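Local coordinates for guanine deaminase (Escherichia coli, PDB 6OHB), which catalyses the zinc-dependent hydrolytic deamination of guanine to xanthine and ammonia, the first step of guanine degradation, at residues Val18-Asp23 and Ile28-Arg33; Gly38-Lys43 and Ala386-Met391; Glu48-Trp53 and Gly378-Gly383; Lys283-Leu288 and Gly308-Lys313. All coordinates share one frame; numbering follows the deposited sequence.

Contact 1: residues Val18-Asp23 and Ile28-Arg33; sequences VTRTID and IASALR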
# COMPACT_ATOMS: atom_id res chain seq x y z
N VAL A 18 -24.74 -1.49 4.73
CA VAL A 18 -25.54 -0.65 3.84
C VAL A 18 -26.84 -1.39 3.56
O VAL A 18 -26.82 -2.52 3.06
CB VAL A 18 -24.80 -0.33 2.54
CG1 VAL A 18 -25.65 0.58 1.65
CG2 VAL A 18 -23.43 0.29 2.83
N THR A 19 -27.98 -0.75 3.86
CA THR A 19 -29.24 -1.49 3.91
C THR A 19 -29.91 -1.66 2.55
O THR A 19 -30.90 -2.40 2.47
CB THR A 19 -30.22 -0.81 4.87
OG1 THR A 19 -30.48 0.54 4.45
CG2 THR A 19 -29.63 -0.80 6.28
N ARG A 20 -29.41 -1.04 1.49
CA ARG A 20 -30.00 -1.22 0.17
C ARG A 20 -29.01 -0.76 -0.88
O ARG A 20 -28.10 0.02 -0.60
CB ARG A 20 -31.32 -0.46 0.03
CG ARG A 20 -31.13 1.04 -0.06
CD ARG A 20 -32.44 1.80 -0.09
NE ARG A 20 -32.19 3.20 -0.42
CZ ARG A 20 -31.90 4.13 0.48
NH1 ARG A 20 -31.83 3.82 1.77
NH2 ARG A 20 -31.67 5.38 0.10
N THR A 21 -29.20 -1.26 -2.10
CA THR A 21 -28.39 -0.81 -3.22
C THR A 21 -28.86 0.56 -3.69
O THR A 21 -30.04 0.90 -3.62
CB THR A 21 -28.45 -1.81 -4.38
OG1 THR A 21 -29.81 -1.98 -4.80
CG2 THR A 21 -27.89 -3.16 -3.96
N ILE A 22 -27.91 1.37 -4.14
CA ILE A 22 -28.20 2.71 -4.64
C ILE A 22 -27.71 2.77 -6.08
O ILE A 22 -27.17 1.78 -6.60
CB ILE A 22 -27.55 3.78 -3.75
CG1 ILE A 22 -26.14 3.34 -3.33
CG2 ILE A 22 -28.38 4.00 -2.48
CD1 ILE A 22 -25.05 3.61 -4.37
N ASP A 23 -27.89 3.91 -6.76
CA ASP A 23 -27.27 4.10 -8.06
C ASP A 23 -26.40 5.36 -8.14
O ASP A 23 -25.72 5.56 -9.15
CB ASP A 23 -28.33 4.13 -9.19
CG ASP A 23 -29.47 5.09 -8.95
OD1 ASP A 23 -29.73 5.45 -7.78
OD2 ASP A 23 -30.13 5.49 -9.94
N ILE A 28 -25.36 6.80 -0.53
CA ILE A 28 -24.88 5.72 0.33
C ILE A 28 -25.03 6.09 1.80
O ILE A 28 -25.37 5.24 2.64
CB ILE A 28 -23.42 5.37 -0.03
CG1 ILE A 28 -23.36 4.73 -1.41
CG2 ILE A 28 -22.82 4.42 1.01
CD1 ILE A 28 -21.95 4.50 -1.91
N ALA A 29 -24.80 7.36 2.14
CA ALA A 29 -24.95 7.78 3.53
C ALA A 29 -26.38 7.56 4.03
O ALA A 29 -26.59 7.18 5.19
CB ALA A 29 -24.56 9.25 3.68
N SER A 30 -27.37 7.80 3.17
CA SER A 30 -28.76 7.60 3.54
C SER A 30 -29.09 6.15 3.85
O SER A 30 -30.04 5.88 4.59
CB SER A 30 -29.68 8.11 2.43
OG SER A 30 -29.78 7.15 1.39
N ALA A 31 -28.34 5.20 3.29
CA ALA A 31 -28.59 3.78 3.46
C ALA A 31 -27.61 3.11 4.41
O ALA A 31 -27.64 1.88 4.55
CB ALA A 31 -28.57 3.07 2.11
N LEU A 32 -26.73 3.87 5.04
CA LEU A 32 -25.70 3.30 5.90
C LEU A 32 -26.22 3.20 7.32
O LEU A 32 -26.56 4.22 7.94
CB LEU A 32 -24.41 4.13 5.86
CG LEU A 32 -23.26 3.39 6.54
CD1 LEU A 32 -22.36 2.76 5.50
CD2 LEU A 32 -22.47 4.31 7.45
N ARG A 33 -26.29 1.98 7.84
CA ARG A 33 -26.75 1.71 9.19
C ARG A 33 -25.55 1.35 10.05
O ARG A 33 -24.79 0.43 9.71
CB ARG A 33 -27.78 0.59 9.20
CG ARG A 33 -28.23 0.19 10.59
CD ARG A 33 -29.29 -0.89 10.52
NE ARG A 33 -28.90 -1.98 9.64
CZ ARG A 33 -29.68 -3.01 9.33
NH1 ARG A 33 -30.90 -3.09 9.84
NH2 ARG A 33 -29.24 -3.95 8.52
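Thr19 and Ala31 make the main polar link of this contact. Thr19 N donates to Ala31 O at 2.7 Å, a nearly straight bond with 169° at the hydrogen. Val18 and Leu32 form an antiparallel non-hydrogen-bonded pair, and Val18 CA adds a CA-H...O contact to Ala31 O. A second polar link joins Arg20 NH2 to Ser30 OG at 2.9 Å. Ser30 OG lies 28° out of the guanidinium plane of Arg20, and it is also bonded to Glu27 O. Arg20 runs extended from CG to NE, which carries its guanidinium over the Ala31 methyl, with NH1 3.4 Å from CB. The Thr19 methyl CG2 sits over one face of the Arg33 guanidinium, 3.6 Å from NE. Arg33 NH2 has its salt bridge with Asp17.

Apolar contacts complete the set. Val18 CG2 meets Leu32 CD1 at 3.8 Å. The Ile22 and Ile28 side chains cross at about a right angle, with Ile22 CD1 3.6 Å from Ile28 CG1. The antiparallel strands 14-18 and 32-35 form a hairpin with a long connection, and this contact closes its base. Helix 356-363 packs against it through Tyr357 and Tyr361, which touch Ile28.

Contact 2: residues Gly38-Lys43 and Ala386-Met391; sequences GLLLIK and ADFVVM
Ile42 and Phe388 meet where strand 38-43 faces strand 388-391, and Leu40 completes the group. All four residues that meet across the two segments are buried. The two aliphatic side chains come from one strand and the ring from the other, and they approach from opposite directions. No hydrogen bond crosses the gap.

Ile42 touches the ring at its edge. Its CD1 lies near the ring plane, 3.5 Å from Phe388 CE1. The CG1 branch of Ile42 is anti to the carbonyl carbon (chi1 -59°), and chi2 of 169° extends CD1 toward the ring. The other branch, CG2, meets Ala386 CB more loosely, at 4.1 Å.

Strand 38-43 belongs to the small mixed sheet that also holds strands 8-12, 46-50 and 67-70. Strand 388-391 pairs instead with strands 73-84 and 425-430. The contact therefore packs side chains between strands that are not paired with each other, consistent with the beta domain that accompanies the barrel in many amidohydrolases.

Leu40 uses a different side of the same ring. Its CD2 lies over one face, 3.9 Å from the centroid and 21° off the ring normal, a CH-pi contact. The methyl is offset toward the rim, with Phe388 CE1 at 3.6 Å.

Phe388 has further neighbours. Its ring stacks with Tyr429, and its side chain also touches Phe380 and Val11.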
# COMPACT_ATOMS: atom_id res chain seq x y z
N GLY A 38 -25.29 -3.65 19.22
CA GLY A 38 -26.17 -4.47 18.42
C GLY A 38 -26.08 -5.96 18.65
O GLY A 38 -25.12 -6.48 19.24
N LEU A 39 -27.09 -6.67 18.14
CA LEU A 39 -27.25 -8.10 18.29
C LEU A 39 -27.61 -8.71 16.94
O LEU A 39 -28.50 -8.21 16.24
CB LEU A 39 -28.34 -8.44 19.31
CG LEU A 39 -28.80 -9.90 19.30
CD1 LEU A 39 -27.66 -10.79 19.74
CD2 LEU A 39 -30.02 -10.08 20.19
N LEU A 40 -26.91 -9.79 16.60
CA LEU A 40 -27.11 -10.56 15.38
C LEU A 40 -27.43 -11.99 15.79
O LEU A 40 -26.59 -12.66 16.41
CB LEU A 40 -25.87 -10.52 14.49
CG LEU A 40 -25.87 -11.51 13.32
CD1 LEU A 40 -26.90 -11.10 12.28
CD2 LEU A 40 -24.48 -11.63 12.70
N LEU A 41 -28.63 -12.44 15.47
CA LEU A 41 -29.07 -13.80 15.73
C LEU A 41 -29.06 -14.58 14.42
O LEU A 41 -29.64 -14.13 13.42
CB LEU A 41 -30.47 -13.83 16.34
CG LEU A 41 -30.57 -13.35 17.79
CD1 LEU A 41 -32.02 -13.30 18.22
CD2 LEU A 41 -29.76 -14.27 18.70
N ILE A 42 -28.45 -15.76 14.46
CA ILE A 42 -28.16 -16.60 13.31
C ILE A 42 -28.87 -17.93 13.49
O ILE A 42 -28.79 -18.54 14.56
CB ILE A 42 -26.64 -16.83 13.17
CG1 ILE A 42 -25.90 -15.50 13.02
CG2 ILE A 42 -26.32 -17.79 12.03
CD1 ILE A 42 -24.40 -15.65 13.13
N LYS A 43 -29.52 -18.40 12.43
CA LYS A 43 -30.17 -19.70 12.42
C LYS A 43 -30.10 -20.28 11.02
O LYS A 43 -30.44 -19.59 10.05
CB LYS A 43 -31.63 -19.61 12.88
CG LYS A 43 -32.33 -20.96 12.97
CD LYS A 43 -33.85 -20.83 12.85
CE LYS A 43 -34.55 -21.13 14.16
NZ LYS A 43 -36.00 -21.40 13.97
N ALA A 386 -25.33 -15.59 6.40
CA ALA A 386 -24.56 -15.00 7.49
C ALA A 386 -23.06 -15.19 7.24
O ALA A 386 -22.37 -15.99 7.87
CB ALA A 386 -24.99 -15.60 8.83
N ASP A 387 -22.55 -14.41 6.29
CA ASP A 387 -21.12 -14.28 6.02
C ASP A 387 -20.71 -12.93 6.57
O ASP A 387 -21.15 -11.89 6.06
CB ASP A 387 -20.82 -14.35 4.52
CG ASP A 387 -21.22 -15.66 3.88
OD1 ASP A 387 -21.39 -16.67 4.59
OD2 ASP A 387 -21.35 -15.67 2.63
N PHE A 388 -19.87 -12.91 7.60
CA PHE A 388 -19.48 -11.62 8.15
C PHE A 388 -18.10 -11.71 8.78
O PHE A 388 -17.55 -12.79 8.99
CB PHE A 388 -20.52 -11.09 9.15
CG PHE A 388 -20.76 -11.99 10.34
CD1 PHE A 388 -21.67 -13.03 10.28
CD2 PHE A 388 -20.10 -11.76 11.54
CE1 PHE A 388 -21.90 -13.84 11.38
CE2 PHE A 388 -20.33 -12.56 12.65
CZ PHE A 388 -21.23 -13.60 12.56
N VAL A 389 -17.54 -10.54 9.07
CA VAL A 389 -16.18 -10.39 9.57
C VAL A 389 -16.21 -9.51 10.81
O VAL A 389 -16.78 -8.41 10.78
CB VAL A 389 -15.24 -9.80 8.51
CG1 VAL A 389 -13.80 -9.79 9.02
CG2 VAL A 389 -15.35 -10.56 7.20
N VAL A 390 -15.59 -9.98 11.88
CA VAL A 390 -15.31 -9.16 13.05
C VAL A 390 -13.93 -8.55 12.85
O VAL A 390 -12.93 -9.28 12.75
CB VAL A 390 -15.37 -9.99 14.34
CG1 VAL A 390 -15.23 -9.10 15.55
CG2 VAL A 390 -16.67 -10.79 14.39
N MET A 391 -13.88 -7.21 12.84
CA MET A 391 -12.72 -6.39 12.55
C MET A 391 -12.22 -5.71 13.81
O MET A 391 -13.02 -5.29 14.66
CB MET A 391 -13.06 -5.27 11.55
CG MET A 391 -13.79 -5.69 10.29
SD MET A 391 -12.65 -6.05 8.97
CE MET A 391 -11.77 -4.48 8.86

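Contact 3: residues Glu48-Trp53 and Gly378-Gly383; sequences EWFGEW and GNFLPG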
# COMPACT_ATOMS: atom_id res chain seq x y z
N GLU A 48 -31.21 -14.54 11.32
CA GLU A 48 -32.55 -14.69 11.88
C GLU A 48 -33.08 -13.36 12.36
O GLU A 48 -34.26 -13.04 12.16
CB GLU A 48 -32.54 -15.69 13.03
CG GLU A 48 -33.93 -16.07 13.51
CD GLU A 48 -34.59 -17.08 12.60
OE1 GLU A 48 -33.89 -17.68 11.76
OE2 GLU A 48 -35.82 -17.28 12.72
N TRP A 49 -32.24 -12.56 13.01
CA TRP A 49 -32.70 -11.28 13.54
C TRP A 49 -31.50 -10.36 13.68
O TRP A 49 -30.42 -10.80 14.05
CB TRP A 49 -33.41 -11.46 14.90
CG TRP A 49 -34.10 -10.23 15.44
CD1 TRP A 49 -35.42 -9.91 15.31
CD2 TRP A 49 -33.50 -9.17 16.21
NE1 TRP A 49 -35.68 -8.71 15.93
CE2 TRP A 49 -34.53 -8.24 16.49
CE3 TRP A 49 -32.21 -8.92 16.68
CZ2 TRP A 49 -34.29 -7.07 17.23
CZ3 TRP A 49 -31.98 -7.76 17.40
CH2 TRP A 49 -33.01 -6.85 17.67
N PHE A 50 -31.69 -9.08 13.38
CA PHE A 50 -30.62 -8.13 13.57
C PHE A 50 -31.19 -6.83 14.11
O PHE A 50 -32.23 -6.37 13.65
CB PHE A 50 -29.87 -7.86 12.26
CG PHE A 50 -28.87 -6.76 12.37
CD1 PHE A 50 -27.75 -6.90 13.17
CD2 PHE A 50 -29.05 -5.57 11.69
CE1 PHE A 50 -26.83 -5.88 13.29
CE2 PHE A 50 -28.13 -4.55 11.80
CZ PHE A 50 -27.02 -4.71 12.60
N GLY A 51 -30.50 -6.23 15.09
CA GLY A 51 -30.92 -4.92 15.54
C GLY A 51 -30.25 -4.51 16.83
O GLY A 51 -29.16 -4.98 17.15
N GLU A 52 -30.92 -3.61 17.55
CA GLU A 52 -30.39 -3.12 18.82
C GLU A 52 -30.41 -4.22 19.88
O GLU A 52 -31.36 -5.01 19.97
CB GLU A 52 -31.21 -1.92 19.31
CG GLU A 52 -31.12 -0.69 18.42
CD GLU A 52 -29.97 0.22 18.81
OE1 GLU A 52 -29.26 -0.09 19.80
OE2 GLU A 52 -29.77 1.26 18.13
N TRP A 53 -29.35 -4.25 20.69
CA TRP A 53 -29.20 -5.26 21.73
C TRP A 53 -30.42 -5.30 22.65
O TRP A 53 -30.96 -6.38 22.95
CB TRP A 53 -27.92 -4.98 22.52
CG TRP A 53 -27.75 -5.82 23.76
CD1 TRP A 53 -27.82 -5.38 25.05
CD2 TRP A 53 -27.48 -7.23 23.83
NE1 TRP A 53 -27.61 -6.43 25.92
CE2 TRP A 53 -27.40 -7.57 25.19
CE3 TRP A 53 -27.30 -8.23 22.87
CZ2 TRP A 53 -27.15 -8.87 25.62
CZ3 TRP A 53 -27.05 -9.53 23.30
CH2 TRP A 53 -26.98 -9.84 24.67
N GLY A 378 -24.33 -9.36 1.65
CA GLY A 378 -23.94 -7.96 1.52
C GLY A 378 -24.34 -7.08 2.68
O GLY A 378 -23.78 -5.99 2.83
N ASN A 379 -25.31 -7.49 3.49
CA ASN A 379 -25.68 -6.72 4.67
C ASN A 379 -26.35 -7.67 5.67
O ASN A 379 -26.35 -8.89 5.49
CB ASN A 379 -26.56 -5.52 4.30
CG ASN A 379 -27.73 -5.90 3.40
OD1 ASN A 379 -28.20 -7.04 3.41
ND2 ASN A 379 -28.20 -4.93 2.62
N PHE A 380 -26.89 -7.10 6.74
CA PHE A 380 -27.47 -7.87 7.83
C PHE A 380 -28.99 -7.89 7.80
O PHE A 380 -29.64 -7.96 8.85
CB PHE A 380 -26.96 -7.34 9.17
CG PHE A 380 -25.47 -7.44 9.34
CD1 PHE A 380 -24.86 -8.68 9.48
CD2 PHE A 380 -24.68 -6.31 9.34
CE1 PHE A 380 -23.49 -8.78 9.63
CE2 PHE A 380 -23.31 -6.40 9.48
CZ PHE A 380 -22.71 -7.63 9.63
N LEU A 381 -29.59 -7.81 6.61
CA LEU A 381 -31.03 -7.91 6.49
C LEU A 381 -31.49 -9.33 6.82
O LEU A 381 -30.84 -10.30 6.42
CB LEU A 381 -31.49 -7.54 5.08
CG LEU A 381 -31.32 -6.10 4.60
CD1 LEU A 381 -31.72 -6.00 3.13
CD2 LEU A 381 -32.13 -5.13 5.45
N PRO A 382 -32.59 -9.48 7.56
CA PRO A 382 -33.12 -10.82 7.84
C PRO A 382 -33.28 -11.64 6.57
O PRO A 382 -33.68 -11.12 5.52
CB PRO A 382 -34.48 -10.54 8.51
CG PRO A 382 -34.30 -9.19 9.15
CD PRO A 382 -33.35 -8.42 8.26
N GLY A 383 -32.93 -12.92 6.65
CA GLY A 383 -32.95 -13.80 5.51
C GLY A 383 -31.63 -13.91 4.75
O GLY A 383 -31.44 -14.88 4.02
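Phe50 lays one ring face against the CB of Phe380. That methylene sits 3.8 Å from the Phe50 centroid and 16° off the ring normal, so this is a CH-pi contact over the face. It is offset toward the rim, with Phe380 CB 3.7 Å from Phe50 CD2. The CG of Phe50 is anti to its backbone N (chi1 173°), which sends the ring out from strand 46-50 toward the loop 378-383.

The rings themselves meet only obliquely. Their centroids are 5.2 Å apart and their planes are inclined at 32°. The CB of Phe380 points to Phe50, while the end of its side chain leads away. The backbone takes part too: Phe380 O lies 3.4 Å from Phe50 CB. A looser contact joins Glu48 O to Pro382 CB at 4.4 Å, at the exposed Glu48 and Pro382. No hydrogen bond crosses between the two segments, but Gly383 makes a backbone hydrogen bond with Val47, directly before Glu48.

Other residues extend the aromatic group. Phe15 meets both Phe50 and Phe380 edge-to-face, and Arg33 touches both side chains. The loop is held nearby by Phe380 N bonding to Asp17 OD2 and by Asn379 ND2 bonding to Val18 O.

Glu48 and Trp49 lie together opposite Leu41 of the neighbouring strand, which is a classic beta bulge. Past it the chain turns a corner at Gly51. The cluster of Phe50, Phe380 and Phe15 is consistent with an aromatic core of the beta domain beside the amidohydrolase barrel.

Contact 4: residues Lys283-Leu288 and Gly308-Lys313; sequences KEWDRL and GLFNLK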
# COMPACT_ATOMS: atom_id res chain seq x y z
N LYS A 283 -18.54 4.15 -26.76
CA LYS A 283 -19.34 3.03 -27.26
C LYS A 283 -19.38 1.88 -26.25
O LYS A 283 -20.44 1.34 -25.95
CB LYS A 283 -18.78 2.55 -28.60
N GLU A 284 -18.21 1.49 -25.74
CA GLU A 284 -18.13 0.32 -24.87
C GLU A 284 -18.76 0.60 -23.51
O GLU A 284 -19.40 -0.29 -22.92
CB GLU A 284 -16.68 -0.12 -24.73
CG GLU A 284 -16.09 -0.71 -26.00
CD GLU A 284 -14.57 -0.68 -26.02
OE1 GLU A 284 -13.98 0.25 -25.43
OE2 GLU A 284 -13.97 -1.60 -26.63
N TRP A 285 -18.60 1.82 -22.99
CA TRP A 285 -19.31 2.21 -21.77
C TRP A 285 -20.81 2.06 -21.95
O TRP A 285 -21.50 1.45 -21.12
CB TRP A 285 -18.97 3.66 -21.40
CG TRP A 285 -17.66 3.85 -20.68
CD1 TRP A 285 -16.56 4.50 -21.16
CD2 TRP A 285 -17.33 3.42 -19.36
NE1 TRP A 285 -15.56 4.49 -20.22
CE2 TRP A 285 -16.01 3.83 -19.10
CE3 TRP A 285 -18.02 2.72 -18.36
CZ2 TRP A 285 -15.36 3.57 -17.89
CZ3 TRP A 285 -17.38 2.45 -17.16
CH2 TRP A 285 -16.06 2.88 -16.94
N ASP A 286 -21.34 2.60 -23.06
CA ASP A 286 -22.78 2.52 -23.30
C ASP A 286 -23.24 1.08 -23.52
O ASP A 286 -24.35 0.72 -23.11
CB ASP A 286 -23.18 3.38 -24.50
CG ASP A 286 -22.84 4.85 -24.31
OD1 ASP A 286 -22.70 5.29 -23.15
OD2 ASP A 286 -22.73 5.57 -25.33
N ARG A 287 -22.41 0.25 -24.16
CA ARG A 287 -22.77 -1.15 -24.35
C ARG A 287 -22.82 -1.90 -23.02
O ARG A 287 -23.74 -2.69 -22.78
CB ARG A 287 -21.78 -1.81 -25.32
CG ARG A 287 -22.04 -3.27 -25.62
CD ARG A 287 -23.26 -3.49 -26.53
NE ARG A 287 -23.08 -3.07 -27.93
CZ ARG A 287 -22.12 -3.49 -28.76
NH1 ARG A 287 -21.19 -4.36 -28.36
NH2 ARG A 287 -22.08 -3.03 -30.00
N LEU A 288 -21.83 -1.68 -22.16
CA LEU A 288 -21.87 -2.29 -20.83
C LEU A 288 -23.10 -1.84 -20.06
O LEU A 288 -23.73 -2.63 -19.36
CB LEU A 288 -20.60 -1.94 -20.05
CG LEU A 288 -19.31 -2.64 -20.47
CD1 LEU A 288 -18.15 -2.18 -19.59
CD2 LEU A 288 -19.47 -4.15 -20.42
N GLY A 308 -3.01 1.90 -16.22
CA GLY A 308 -3.74 3.15 -16.31
C GLY A 308 -4.69 3.28 -15.14
O GLY A 308 -4.63 2.50 -14.19
N LEU A 309 -5.60 4.23 -15.24
CA LEU A 309 -6.49 4.58 -14.13
C LEU A 309 -7.94 4.36 -14.54
O LEU A 309 -8.42 4.99 -15.49
CB LEU A 309 -6.25 6.02 -13.69
CG LEU A 309 -4.80 6.50 -13.69
CD1 LEU A 309 -4.71 7.97 -13.30
CD2 LEU A 309 -3.96 5.65 -12.75
N PHE A 310 -8.63 3.48 -13.82
CA PHE A 310 -10.02 3.17 -14.13
C PHE A 310 -10.90 4.37 -13.79
O PHE A 310 -10.77 4.96 -12.72
CB PHE A 310 -10.48 1.93 -13.36
CG PHE A 310 -11.97 1.65 -13.45
CD1 PHE A 310 -12.51 1.05 -14.58
CD2 PHE A 310 -12.81 1.97 -12.40
CE1 PHE A 310 -13.86 0.78 -14.66
CE2 PHE A 310 -14.17 1.72 -12.48
CZ PHE A 310 -14.70 1.12 -13.61
N ASN A 311 -11.80 4.71 -14.71
CA ASN A 311 -12.64 5.90 -14.59
C ASN A 311 -13.93 5.52 -13.87
O ASN A 311 -14.97 5.27 -14.48
CB ASN A 311 -12.90 6.50 -15.97
CG ASN A 311 -13.46 7.91 -15.90
OD1 ASN A 311 -13.68 8.46 -14.82
ND2 ASN A 311 -13.70 8.50 -17.07
N LEU A 312 -13.84 5.45 -12.54
CA LEU A 312 -15.01 5.10 -11.74
C LEU A 312 -16.11 6.14 -11.88
O LEU A 312 -17.30 5.80 -11.79
CB LEU A 312 -14.61 4.93 -10.28
CG LEU A 312 -15.73 4.55 -9.30
CD1 LEU A 312 -16.26 3.15 -9.61
CD2 LEU A 312 -15.25 4.64 -7.86
N LYS A 313 -15.74 7.40 -12.09
CA LYS A 313 -16.73 8.46 -12.22
C LYS A 313 -17.60 8.25 -13.46
O LYS A 313 -18.83 8.37 -13.39
CB LYS A 313 -16.03 9.82 -12.28
CG LYS A 313 -16.93 10.99 -12.63
CD LYS A 313 -16.10 12.27 -12.70
CE LYS A 313 -16.90 13.44 -13.25
NZ LYS A 313 -16.01 14.61 -13.50
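This is a buried, mainly aromatic contact between helix 282-290 and the loop leading into helix 312-317. Both lie in the amidohydrolase part of the chain, which has the TIM-barrel fold. Trp285 reaches from the helix with its six-membered ring foremost, and CH2 does most of the touching. The CG of Trp285 is anti to the carbonyl carbon (chi1 -81°), which aims the indole at the loop.

Trp285 CH2 comes 3.8 Å from Phe310 CE1. The two side chains meet at a slant, with ring centroids 6.0 Å apart and planes at 47°. The same CH2 lies 3.6 Å from the backbone oxygen of Asn311, and CZ2 is 4.3 Å from Asn311 CB. Asn311 holds the N-cap position of helix 312-317 and is the centre of an inverse gamma turn. Its OD1 makes a weak hydrogen bond to Lys314 N.

Ile295 of strand 294-297 touches both Trp285 and Phe310, and Phe297 meets the Phe310 ring. The Phe310 side chain is about 9 Å from that of Cys239, a probable substrate-binding residue, and about 13 Å from the zinc ion.

No hydrogen bond or salt bridge links the segments. The contact rests on the fit of shapes, with little directional bonding. The ring hydrogen on Trp285 CH2, near Asn311 O, would add at most a weak polar term.

How the contacts relate
Contacts 1, 2 and 3 gather on one part of the protein. Contact 4 is distant from contacts 2 and 3: its centre is about 35 Å from each of theirs. It is nearer to contact 1, about 23 Å between centres, but does not touch it. Contact 1 closes first along the chain. Contact 2 then spans a long loop, contact 3 is nested inside it, and contact 4 inside both. The centres of contacts 2 and 3 are about 8 Å apart; they share the neighbouring strands 38-43 and 46-50. Contact 1 lies about 15 Å from contact 3, centre to centre, and touches it directly. Contacts 2 and 3 thus join early and late segments beside the barrel, while contact 4 packs barrel elements together.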